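Local coordinates for protein CDA peptide synthetase I (Streptomyces coelicolor, PDB 5DU9) that belongs to the nonribosomal peptide synthetases and is represented by its condensation domain, which holds the ligand (2s)-2-amino-n-butyl-propanamide in a pocket, at residues R258-T263 and A268-A273; L317-G322 and A326-T331; L432-A437 and D444-L449. The protein carries 1 engineered substitution. All coordinates share one frame; numbering follows the deposited sequence.

Interaction 1. Residues R258-T263 and A268-A273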
ATOM      1  N   ARG A 258      17.116 -17.038  -1.883  1.00 14.29           N
ATOM      2  CA  ARG A 258      18.088 -17.836  -2.617  1.00 14.23           C
ATOM      3  C   ARG A 258      17.892 -17.666  -4.119  1.00 15.17           C
ATOM      4  O   ARG A 258      18.866 -17.620  -4.876  1.00 14.17           O
ATOM      5  CB  ARG A 258      17.988 -19.310  -2.216  1.00 15.27           C
ATOM      6  CG  ARG A 258      18.447 -19.573  -0.790  1.00 15.69           C
ATOM      7  CD  ARG A 258      18.703 -21.052  -0.532  1.00 20.98           C
ATOM      8  NE  ARG A 258      17.497 -21.869  -0.654  1.00 19.00           N
ATOM      9  CZ  ARG A 258      16.627 -22.086   0.331  1.00 20.66           C
ATOM     10  NH1 ARG A 258      16.800 -21.527   1.524  1.00 19.31           N
ATOM     11  NH2 ARG A 258      15.569 -22.857   0.118  1.00 24.70           N
ATOM     12  N   ALA A 259      16.639 -17.551  -4.556  1.00 13.54           N
ATOM     13  CA  ALA A 259      16.372 -17.317  -5.972  1.00 13.05           C
ATOM     14  C   ALA A 259      16.878 -15.940  -6.380  1.00 12.62           C
ATOM     15  O   ALA A 259      17.404 -15.762  -7.471  1.00 12.78           O
ATOM     16  CB  ALA A 259      14.885 -17.446  -6.269  1.00 12.71           C
ATOM     17  N   ALA A 260      16.706 -14.967  -5.491  1.00 13.38           N
ATOM     18  CA  ALA A 260      17.200 -13.621  -5.722  1.00 14.40           C
ATOM     19  C   ALA A 260      18.720 -13.621  -5.874  1.00 13.74           C
ATOM     20  O   ALA A 260      19.255 -13.033  -6.809  1.00 14.16           O
ATOM     21  CB  ALA A 260      16.769 -12.707  -4.579  1.00 13.15           C
ATOM     22  N   GLU A 261      19.415 -14.300  -4.964  1.00 13.88           N
ATOM     23  CA  GLU A 261      20.874 -14.386  -5.039  1.00 13.90           C
ATOM     24  C   GLU A 261      21.326 -15.011  -6.354  1.00 14.31           C
ATOM     25  O   GLU A 261      22.283 -14.550  -6.980  1.00 16.51           O
ATOM     26  CB  GLU A 261      21.432 -15.199  -3.867  1.00 16.18           C
ATOM     27  CG  GLU A 261      22.959 -15.145  -3.730  1.00 19.78           C
ATOM     28  CD  GLU A 261      23.705 -16.104  -4.648  1.00 24.71           C
ATOM     29  OE1 GLU A 261      23.119 -17.114  -5.091  1.00 22.66           O
ATOM     30  OE2 GLU A 261      24.904 -15.857  -4.919  1.00 27.90           O
ATOM     31  N   ALA A 262      20.633 -16.071  -6.759  1.00 14.32           N
ATOM     32  CA  ALA A 262      21.042 -16.866  -7.906  1.00 16.80           C
ATOM     33  C   ALA A 262      20.801 -16.130  -9.220  1.00 17.06           C
ATOM     34  O   ALA A 262      21.623 -16.190 -10.134  1.00 18.37           O
ATOM     35  CB  ALA A 262      20.310 -18.194  -7.906  1.00 17.48           C
ATOM     36  N   THR A 263      19.668 -15.445  -9.312  1.00 13.81           N
ATOM     37  CA  THR A 263      19.316 -14.722 -10.529  1.00 14.29           C
ATOM     38  C   THR A 263      19.960 -13.343 -10.562  1.00 16.85           C
ATOM     39  O   THR A 263      20.079 -12.732 -11.626  1.00 15.80           O
ATOM     40  CB  THR A 263      17.792 -14.562 -10.679  1.00 15.80           C
ATOM     41  OG1 THR A 263      17.259 -13.809  -9.579  1.00 14.18           O
ATOM     42  CG2 THR A 263      17.111 -15.928 -10.731  1.00 15.12           C
ATOM     43  N   ALA A 268      11.842  -8.861  -4.751  1.00 11.69           N
ATOM     44  CA  ALA A 268      10.521  -8.377  -5.171  1.00 12.06           C
ATOM     45  C   ALA A 268      10.301  -8.660  -6.656  1.00 14.05           C
ATOM     46  O   ALA A 268       9.177  -8.928  -7.091  1.00 12.28           O
ATOM     47  CB  ALA A 268      10.376  -6.885  -4.883  1.00 13.16           C
ATOM     48  N   ARG A 269      11.379  -8.606  -7.434  1.00 12.19           N
ATOM     49  CA  ARG A 269      11.307  -8.937  -8.859  1.00 12.38           C
ATOM     50  C   ARG A 269      11.005 -10.423  -9.044  1.00 11.49           C
ATOM     51  O   ARG A 269      10.294 -10.814  -9.972  1.00 14.36           O
ATOM     52  CB  ARG A 269      12.611  -8.577  -9.578  1.00 13.16           C
ATOM     53  CG  ARG A 269      12.979  -7.098  -9.513  1.00 16.13           C
ATOM     54  CD  ARG A 269      11.999  -6.254 -10.309  1.00 17.30           C
ATOM     55  NE  ARG A 269      12.310  -4.826 -10.241  1.00 14.51           N
ATOM     56  CZ  ARG A 269      13.152  -4.193 -11.052  1.00 14.53           C
ATOM     57  NH1 ARG A 269      13.812  -4.852 -11.995  1.00 18.02           N
ATOM     58  NH2 ARG A 269      13.354  -2.891 -10.900  1.00 13.92           N
ATOM     59  N   VAL A 270      11.560 -11.249  -8.164  1.00 12.47           N
ATOM     60  CA  VAL A 270      11.292 -12.683  -8.193  1.00 11.27           C
ATOM     61  C   VAL A 270       9.807 -12.928  -7.928  1.00 11.49           C
ATOM     62  O   VAL A 270       9.176 -13.764  -8.572  1.00 13.70           O
ATOM     63  CB  VAL A 270      12.153 -13.443  -7.158  1.00 12.59           C
ATOM     64  CG1 VAL A 270      11.772 -14.924  -7.097  1.00 13.56           C
ATOM     65  CG2 VAL A 270      13.632 -13.290  -7.490  1.00 14.31           C
ATOM     66  N   VAL A 271       9.241 -12.193  -6.979  1.00 11.76           N
ATOM     67  CA  VAL A 271       7.820 -12.335  -6.675  1.00 11.01           C
ATOM     68  C   VAL A 271       6.957 -11.901  -7.860  1.00 12.27           C
ATOM     69  O   VAL A 271       6.004 -12.588  -8.222  1.00 13.23           O
ATOM     70  CB  VAL A 271       7.446 -11.527  -5.417  1.00 12.07           C
ATOM     71  CG1 VAL A 271       5.941 -11.522  -5.184  1.00 11.89           C
ATOM     72  CG2 VAL A 271       8.155 -12.103  -4.207  1.00 13.80           C
ATOM     73  N   ILE A 272       7.282 -10.760  -8.458  1.00 13.13           N
ATOM     74  CA  ILE A 272       6.536 -10.287  -9.616  1.00 12.65           C
ATOM     75  C   ILE A 272       6.603 -11.324 -10.739  1.00 10.75           C
ATOM     76  O   ILE A 272       5.588 -11.643 -11.360  1.00 12.01           O
ATOM     77  CB  ILE A 272       7.071  -8.920 -10.102  1.00 11.21           C
ATOM     78  CG1 ILE A 272       6.735  -7.843  -9.076  1.00 11.92           C
ATOM     79  CG2 ILE A 272       6.461  -8.538 -11.442  1.00 13.24           C
ATOM     80  CD1 ILE A 272       7.503  -6.541  -9.262  1.00 15.94           C
ATOM     81  N   ALA A 273       7.794 -11.857 -10.994  1.00 12.54           N
ATOM     82  CA  ALA A 273       7.947 -12.910 -11.996  1.00 11.67           C
ATOM     83  C   ALA A 273       7.095 -14.129 -11.644  1.00 11.90           C
ATOM     84  O   ALA A 273       6.512 -14.768 -12.521  1.00 12.57           O
ATOM     85  CB  ALA A 273       9.411 -13.305 -12.132  1.00 12.22           C
TER
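Val270 sets its two methyl groups against Ala259 and Ala260, where helix 250-263 gives way, through a short turn, to helix 267-283 to make an alpha-alpha corner in the condensation domain. The short segments run at 101° to each other, with their axes 9.4 Å apart, so a single valine can span most of the gap between them. The inner side is the tight one. With CG1 anti to the backbone N (chi1 174°), Val270 carries CG1 to 4.1 Å from Ala259 CB, both residues being buried, while CG2 lies over the backbone of the first helix, 4.0 Å from Ala260 CA. Alanine on that helix leaves little side chain to keep the valine off the main chain.

Toward solvent the packing thins out: Ala260 CB is 4.3 Å from Val270 CG2 and Thr263 OG1 is 4.2 Å from that same methyl, on two partly exposed residues. The threonine hydroxyl has polar work to do at the end of the helix. It is hydrogen-bonded with the backbone N of Ala265 in the turn, and it donates to Ala259 O at 2.9 Å, tilted 29° from the carbonyl plane, on the face opposite the one reached by the backbone N of Thr263.

Interaction 2. Residues L317-G322 and A326-T331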
ATOM      1  N   LEU A 317       4.180  -8.257 -19.738  1.00 15.95           N
ATOM      2  CA  LEU A 317       5.180  -9.316 -19.774  1.00 17.14           C
ATOM      3  C   LEU A 317       4.751 -10.398 -20.750  1.00 18.20           C
ATOM      4  O   LEU A 317       3.632 -10.900 -20.666  1.00 22.28           O
ATOM      5  CB  LEU A 317       5.367  -9.922 -18.379  1.00 18.18           C
ATOM      6  CG  LEU A 317       5.576  -8.918 -17.245  1.00 18.36           C
ATOM      7  CD1 LEU A 317       5.291  -9.538 -15.889  1.00 22.15           C
ATOM      8  CD2 LEU A 317       6.989  -8.372 -17.298  1.00 16.37           C
ATOM      9  N   ALA A 318       5.638 -10.751 -21.676  1.00 16.99           N
ATOM     10  CA  ALA A 318       5.400 -11.878 -22.560  1.00 18.13           C
ATOM     11  C   ALA A 318       6.102 -13.104 -21.999  1.00 18.55           C
ATOM     12  O   ALA A 318       7.296 -13.059 -21.715  1.00 18.51           O
ATOM     13  CB  ALA A 318       5.887 -11.575 -23.970  1.00 26.37           C
ATOM     14  N   VAL A 319       5.347 -14.183 -21.812  1.00 18.29           N
ATOM     15  CA  VAL A 319       5.905 -15.451 -21.364  1.00 18.28           C
ATOM     16  C   VAL A 319       5.748 -16.451 -22.501  1.00 19.75           C
ATOM     17  O   VAL A 319       4.658 -16.962 -22.759  1.00 21.81           O
ATOM     18  CB  VAL A 319       5.223 -15.969 -20.079  1.00 17.69           C
ATOM     19  CG1 VAL A 319       5.886 -17.248 -19.602  1.00 19.93           C
ATOM     20  CG2 VAL A 319       5.277 -14.912 -18.985  1.00 21.48           C
ATOM     21  N   ARG A 320       6.852 -16.705 -23.194  1.00 20.19           N
ATOM     22  CA  ARG A 320       6.836 -17.543 -24.379  1.00 21.72           C
ATOM     23  C   ARG A 320       7.033 -19.007 -24.010  1.00 22.09           C
ATOM     24  O   ARG A 320       7.539 -19.313 -22.931  1.00 21.15           O
ATOM     25  CB  ARG A 320       7.918 -17.088 -25.362  1.00 22.22           C
ATOM     26  CG  ARG A 320       7.579 -15.794 -26.089  1.00 22.46           C
ATOM     27  CD  ARG A 320       8.765 -15.285 -26.893  1.00 24.14           C
ATOM     28  NE  ARG A 320       8.411 -14.158 -27.755  1.00 23.48           N
ATOM     29  CZ  ARG A 320       8.406 -12.884 -27.373  1.00 22.62           C
ATOM     30  NH1 ARG A 320       8.728 -12.547 -26.132  1.00 21.12           N
ATOM     31  NH2 ARG A 320       8.070 -11.939 -28.241  1.00 26.17           N
ATOM     32  N   PRO A 321       6.625 -19.921 -24.905  1.00 23.59           N
ATOM     33  CA  PRO A 321       6.775 -21.343 -24.586  1.00 24.12           C
ATOM     34  C   PRO A 321       8.223 -21.739 -24.323  1.00 23.77           C
ATOM     35  O   PRO A 321       9.121 -21.295 -25.044  1.00 24.02           O
ATOM     36  CB  PRO A 321       6.243 -22.047 -25.842  1.00 26.01           C
ATOM     37  CG  PRO A 321       5.388 -21.042 -26.527  1.00 26.36           C
ATOM     38  CD  PRO A 321       5.999 -19.711 -26.223  1.00 25.01           C
ATOM     39  N   GLY A 322       8.441 -22.548 -23.290  1.00 23.32           N
ATOM     40  CA  GLY A 322       9.739 -23.152 -23.050  1.00 23.30           C
ATOM     41  C   GLY A 322      10.696 -22.309 -22.229  1.00 21.92           C
ATOM     42  O   GLY A 322      11.814 -22.738 -21.954  1.00 22.12           O
ATOM     43  N   ALA A 326      13.960 -18.278 -14.559  1.00 14.81           N
ATOM     44  CA  ALA A 326      15.012 -17.262 -14.604  1.00 14.52           C
ATOM     45  C   ALA A 326      14.822 -16.330 -15.797  1.00 14.64           C
ATOM     46  O   ALA A 326      15.094 -15.133 -15.709  1.00 15.05           O
ATOM     47  CB  ALA A 326      16.389 -17.913 -14.661  1.00 16.05           C
ATOM     48  N   ARG A 327      14.347 -16.873 -16.911  1.00 15.37           N
ATOM     49  CA  ARG A 327      14.098 -16.049 -18.087  1.00 15.68           C
ATOM     50  C   ARG A 327      12.937 -15.092 -17.846  1.00 15.38           C
ATOM     51  O   ARG A 327      12.955 -13.956 -18.315  1.00 15.82           O
ATOM     52  CB  ARG A 327      13.810 -16.910 -19.316  1.00 16.80           C
ATOM     53  CG  ARG A 327      13.598 -16.102 -20.595  1.00 17.35           C
ATOM     54  CD  ARG A 327      14.878 -15.391 -21.027  1.00 21.85           C
ATOM     55  NE  ARG A 327      14.701 -14.613 -22.250  1.00 28.67           N
ATOM     56  CZ  ARG A 327      14.245 -13.364 -22.291  1.00 35.91           C
ATOM     57  NH1 ARG A 327      13.901 -12.733 -21.174  1.00 27.63           N
ATOM     58  NH2 ARG A 327      14.123 -12.744 -23.456  1.00 36.20           N
ATOM     59  N   VAL A 328      11.919 -15.544 -17.123  1.00 14.68           N
ATOM     60  CA  VAL A 328      10.796 -14.670 -16.802  1.00 14.12           C
ATOM     61  C   VAL A 328      11.251 -13.546 -15.876  1.00 13.22           C
ATOM     62  O   VAL A 328      10.799 -12.409 -16.008  1.00 14.72           O
ATOM     63  CB  VAL A 328       9.635 -15.449 -16.157  1.00 14.11           C
ATOM     64  CG1 VAL A 328       8.490 -14.510 -15.788  1.00 16.13           C
ATOM     65  CG2 VAL A 328       9.136 -16.525 -17.115  1.00 15.16           C
ATOM     66  N   VAL A 329      12.146 -13.859 -14.940  1.00 12.91           N
ATOM     67  CA  VAL A 329      12.718 -12.832 -14.073  1.00 12.25           C
ATOM     68  C   VAL A 329      13.436 -11.779 -14.929  1.00 12.80           C
ATOM     69  O   VAL A 329      13.317 -10.583 -14.680  1.00 14.56           O
ATOM     70  CB  VAL A 329      13.686 -13.444 -13.027  1.00 12.17           C
ATOM     71  CG1 VAL A 329      14.449 -12.353 -12.270  1.00 15.04           C
ATOM     72  CG2 VAL A 329      12.920 -14.320 -12.042  1.00 16.70           C
ATOM     73  N   GLU A 330      14.161 -12.218 -15.952  1.00 13.19           N
ATOM     74  CA  GLU A 330      14.831 -11.280 -16.857  1.00 13.58           C
ATOM     75  C   GLU A 330      13.820 -10.420 -17.615  1.00 17.51           C
ATOM     76  O   GLU A 330      14.033  -9.221 -17.817  1.00 16.76           O
ATOM     77  CB  GLU A 330      15.722 -12.032 -17.843  1.00 16.98           C
ATOM     78  CG  GLU A 330      16.935 -12.681 -17.204  1.00 22.57           C
ATOM     79  CD  GLU A 330      17.703 -13.568 -18.167  1.00 46.67           C
ATOM     80  OE1 GLU A 330      17.352 -13.601 -19.365  1.00 39.37           O
ATOM     81  OE2 GLU A 330      18.661 -14.236 -17.722  1.00 51.97           O
ATOM     82  N   THR A 331      12.723 -11.039 -18.039  1.00 13.88           N
ATOM     83  CA  THR A 331      11.663 -10.327 -18.742  1.00 14.09           C
ATOM     84  C   THR A 331      11.076  -9.249 -17.837  1.00 13.26           C
ATOM     85  O   THR A 331      10.829  -8.121 -18.269  1.00 15.68           O
ATOM     86  CB  THR A 331      10.567 -11.304 -19.209  1.00 14.59           C
ATOM     87  OG1 THR A 331      11.139 -12.224 -20.141  1.00 15.51           O
ATOM     88  CG2 THR A 331       9.405 -10.567 -19.876  1.00 18.74           C
TER
HETATM   89  O   HOH W   1       9.319 -14.099 -20.067  1.00 17.69           O
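Thr331 leans on the end of strand 311-318, and its side chain is the place to read this contact. CB points from helix 325-341 toward the strand and splits there into an apolar and a polar branch. The methyl CG2 sits 3.7 Å from Ala318 O and 4.2 Å from Leu317 CD2. The hydroxyl OG1 turns beside the backbone N instead (chi1 -63°) and donates to a water 2.6 Å away. That water in turn donates to Ala318 O at 2.8 Å, so one carbonyl has the threonine methyl against it and is tied to the threonine hydroxyl through the bridge.

The buried side is mostly apolar. Leu317 slants past the threonine, resting CD2 on the backbone carbonyl Thr331 O (4.0 Å). The purely apolar part lies one helical turn earlier, where Val328 CG2 meets Val319 CG1 at 4.2 Å, just past the end of the strand. Helix 267-283 continues this layer, with Ala276 against Leu317, His280 against Val319 and Ala273 against Val328.

Between the two segments the chain makes a short reversal, near which Ser324 OG is hydrogen-bonded to the backbone N of Arg327 in the first turn of the helix. In one of its two conformers, Asp444 OD2 probably accepts a hydrogen bond from Gly322 N. The whole is a beta-alpha unit: strand 311-318 of the two-stranded antiparallel sheet with 287-294 leads through a short connection into the helix that folds back over it.

Interaction 3. Residues L432-A437 and D444-L449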
ATOM      1  N   LEU A 432       4.811 -20.419  -6.484  1.00 14.77           N
ATOM      2  CA  LEU A 432       5.920 -19.486  -6.305  1.00 14.16           C
ATOM      3  C   LEU A 432       7.136 -20.162  -5.669  1.00 15.22           C
ATOM      4  O   LEU A 432       8.259 -20.000  -6.134  1.00 16.27           O
ATOM      5  CB  LEU A 432       5.471 -18.297  -5.449  1.00 16.73           C
ATOM      6  CG  LEU A 432       6.541 -17.278  -5.045  1.00 14.50           C
ATOM      7  CD1 LEU A 432       7.112 -16.581  -6.266  1.00 15.59           C
ATOM      8  CD2 LEU A 432       5.979 -16.259  -4.060  1.00 15.75           C
ATOM      9  N   ALA A 433       6.903 -20.922  -4.605  1.00 15.86           N
ATOM     10  CA  ALA A 433       7.988 -21.580  -3.885  1.00 18.39           C
ATOM     11  C   ALA A 433       8.678 -22.632  -4.749  1.00 15.43           C
ATOM     12  O   ALA A 433       9.895 -22.808  -4.670  1.00 18.15           O
ATOM     13  CB  ALA A 433       7.463 -22.212  -2.605  1.00 17.16           C
ATOM     14  N   GLU A 434       7.898 -23.338  -5.563  1.00 16.09           N
ATOM     15  CA  GLU A 434       8.442 -24.341  -6.473  1.00 17.60           C
ATOM     16  C   GLU A 434       9.317 -23.693  -7.550  1.00 16.21           C
ATOM     17  O   GLU A 434      10.388 -24.201  -7.887  1.00 19.15           O
ATOM     18  CB  GLU A 434       7.309 -25.135  -7.125  1.00 22.16           C
ATOM     19  CG  GLU A 434       7.769 -26.320  -7.963  1.00 25.24           C
ATOM     20  CD  GLU A 434       8.309 -27.465  -7.123  1.00 41.73           C
ATOM     21  OE1 GLU A 434       7.940 -27.564  -5.934  1.00 45.49           O
ATOM     22  OE2 GLU A 434       9.106 -28.266  -7.656  1.00 49.92           O
ATOM     23  N   LEU A 435       8.853 -22.573  -8.093  1.00 15.51           N
ATOM     24  CA  LEU A 435       9.618 -21.830  -9.086  1.00 15.07           C
ATOM     25  C   LEU A 435      10.932 -21.338  -8.495  1.00 14.60           C
ATOM     26  O   LEU A 435      11.998 -21.498  -9.092  1.00 15.31           O
ATOM     27  CB  LEU A 435       8.813 -20.636  -9.607  1.00 15.65           C
ATOM     28  CG  LEU A 435       7.592 -20.962 -10.466  1.00 17.63           C
ATOM     29  CD1 LEU A 435       6.750 -19.713 -10.672  1.00 17.83           C
ATOM     30  CD2 LEU A 435       8.016 -21.550 -11.801  1.00 19.19           C
ATOM     31  N   ALA A 436      10.845 -20.733  -7.317  1.00 14.09           N
ATOM     32  CA  ALA A 436      12.013 -20.142  -6.671  1.00 15.54           C
ATOM     33  C   ALA A 436      13.063 -21.198  -6.327  1.00 14.46           C
ATOM     34  O   ALA A 436      14.263 -20.912  -6.320  1.00 16.91           O
ATOM     35  CB  ALA A 436      11.593 -19.388  -5.422  1.00 17.80           C
ATOM     36  N   ALA A 437      12.614 -22.419  -6.057  1.00 15.22           N
ATOM     37  CA  ALA A 437      13.520 -23.497  -5.658  1.00 16.83           C
ATOM     38  C   ALA A 437      14.429 -23.945  -6.801  1.00 19.98           C
ATOM     39  O   ALA A 437      15.490 -24.521  -6.563  1.00 20.05           O
ATOM     40  CB  ALA A 437      12.723 -24.681  -5.132  1.00 18.28           C
ATOM     41  N   ASP A 444       6.585 -23.897 -18.204  0.60 21.22           N
ATOM     42  CA  ASP A 444       5.430 -24.644 -18.698  0.60 22.08           C
ATOM     43  C   ASP A 444       5.577 -26.155 -18.458  0.60 23.35           C
ATOM     44  O   ASP A 444       4.751 -26.937 -18.932  0.60 24.42           O
ATOM     45  CB  ASP A 444       5.172 -24.336 -20.188  0.60 23.34           C
ATOM     46  CG  ASP A 444       6.286 -24.803 -21.111  0.60 30.04           C
ATOM     47  OD1 ASP A 444       7.114 -25.643 -20.711  0.60 23.82           O
ATOM     48  OD2 ASP A 444       6.316 -24.333 -22.270  0.60 24.27           O
ATOM     49  N   GLU A 445       6.620 -26.560 -17.728  1.00 22.66           N
ATOM     50  CA  GLU A 445       6.751 -27.946 -17.277  1.00 23.58           C
ATOM     51  C   GLU A 445       6.560 -28.067 -15.766  1.00 22.91           C
ATOM     52  O   GLU A 445       6.437 -29.175 -15.239  1.00 26.84           O
ATOM     53  CB  GLU A 445       8.115 -28.516 -17.671  1.00 23.98           C
ATOM     54  CG  GLU A 445       8.325 -28.639 -19.172  1.00 31.74           C
ATOM     55  CD  GLU A 445       9.736 -29.064 -19.529  1.00 39.84           C
ATOM     56  OE1 GLU A 445      10.503 -29.411 -18.607  1.00 48.18           O
ATOM     57  OE2 GLU A 445      10.077 -29.047 -20.730  1.00 45.51           O
ATOM     58  N   VAL A 446       6.532 -26.936 -15.068  1.00 21.55           N
ATOM     59  CA  VAL A 446       6.307 -26.949 -13.626  1.00 20.99           C
ATOM     60  C   VAL A 446       4.837 -27.241 -13.344  1.00 25.25           C
ATOM     61  O   VAL A 446       3.948 -26.574 -13.873  1.00 23.56           O
ATOM     62  CB  VAL A 446       6.706 -25.612 -12.960  1.00 21.47           C
ATOM     63  CG1 VAL A 446       6.397 -25.633 -11.465  1.00 22.31           C
ATOM     64  CG2 VAL A 446       8.176 -25.329 -13.173  1.00 23.11           C
ATOM     65  N   ALA A 447       4.585 -28.243 -12.509  1.00 23.96           N
ATOM     66  CA  ALA A 447       3.221 -28.630 -12.188  1.00 27.63           C
ATOM     67  C   ALA A 447       2.532 -27.555 -11.358  1.00 31.01           C
ATOM     68  O   ALA A 447       2.993 -27.194 -10.275  1.00 28.27           O
ATOM     69  CB  ALA A 447       3.203 -29.956 -11.450  1.00 26.44           C
ATOM     70  N   LEU A 448       1.432 -27.036 -11.889  1.00 22.43           N
ATOM     71  CA  LEU A 448       0.565 -26.133 -11.148  1.00 21.84           C
ATOM     72  C   LEU A 448      -0.599 -26.951 -10.607  1.00 27.74           C
ATOM     73  O   LEU A 448      -1.472 -27.385 -11.361  1.00 24.34           O
ATOM     74  CB  LEU A 448       0.078 -24.988 -12.037  1.00 22.20           C
ATOM     75  CG  LEU A 448      -0.979 -24.050 -11.449  1.00 22.90           C
ATOM     76  CD1 LEU A 448      -0.467 -23.341 -10.201  1.00 21.63           C
ATOM     77  CD2 LEU A 448      -1.414 -23.035 -12.494  1.00 25.67           C
ATOM     78  N   LEU A 449      -0.585 -27.179  -9.298  1.00 27.21           N
ATOM     79  CA  LEU A 449      -1.554 -28.050  -8.648  1.00 24.94           C
ATOM     80  C   LEU A 449      -2.694 -27.232  -8.060  1.00 28.07           C
ATOM     81  O   LEU A 449      -2.467 -26.169  -7.492  1.00 33.06           O
ATOM     82  CB  LEU A 449      -0.867 -28.877  -7.559  1.00 26.84           C
ATOM     83  CG  LEU A 449       0.356 -29.671  -8.028  1.00 31.22           C
ATOM     84  CD1 LEU A 449       1.112 -30.247  -6.843  1.00 37.93           C
ATOM     85  CD2 LEU A 449      -0.058 -30.778  -8.992  1.00 28.73           C
TER
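This is a small apolar contact, carried by Val446, that lays the C-terminal end of the modelled chain against helix 418-437, the last long helix of the condensation-domain fold. After that helix the chain turns back through a short 3-10 segment ending at Glu445, and Val446 is the first residue beyond it to meet the helix again.

The valine side chain points at the helix and divides its methyls between two neighbouring residues. A chi1 of 177° swings CG1 away from the valine's own N and over the aliphatic part of Glu434, where Val446 CG1 lies 3.8 Å from Glu434 CG. The other methyl, CG2, faces the buried side and lies 4.0 Å from Leu435 CD2. One residue thus spans the boundary between interior and surface, with a leucine on one methyl and an exposed glutamate on the other. Phe431, a turn earlier on the helix, adds a further apolar surface to Val446.

The tail is also held from elsewhere. Val446 O is hydrogen-bonded to Arg281 NE from helix 267-283, and Leu448 packs on Phe431 and on Phe278 of that same helix, so the tail lies across two helices. Leu435 also touches Ala277, so the leucine is packed between helix 267-283 and the tail.

On the solvent side, Glu434 bends at chi2 (71°), taking its carboxylate away from the valine: even the closer oxygen, Glu434 OE2, is 5.4 Å from Val446 CG1.

Helix 267-283 is the common thread: it supplies one side of interaction 1, backs the apolar layer of interaction 2, and holds both the tail and Leu435 of interaction 3. Interaction 2 is the most buried of the three, yet it alone has a water bridge between its segments; interactions 1 and 3 are partly buried and rest on valine methyls, against alanines in interaction 1 and against leucine and glutamate in interaction 3. Direct contacts tie them together. Ala273 packs on Val329 between interactions 1 and 2, Ala259 lies against Ala436 between 1 and 3, and a probable bond from Asp444 joins 2 and 3.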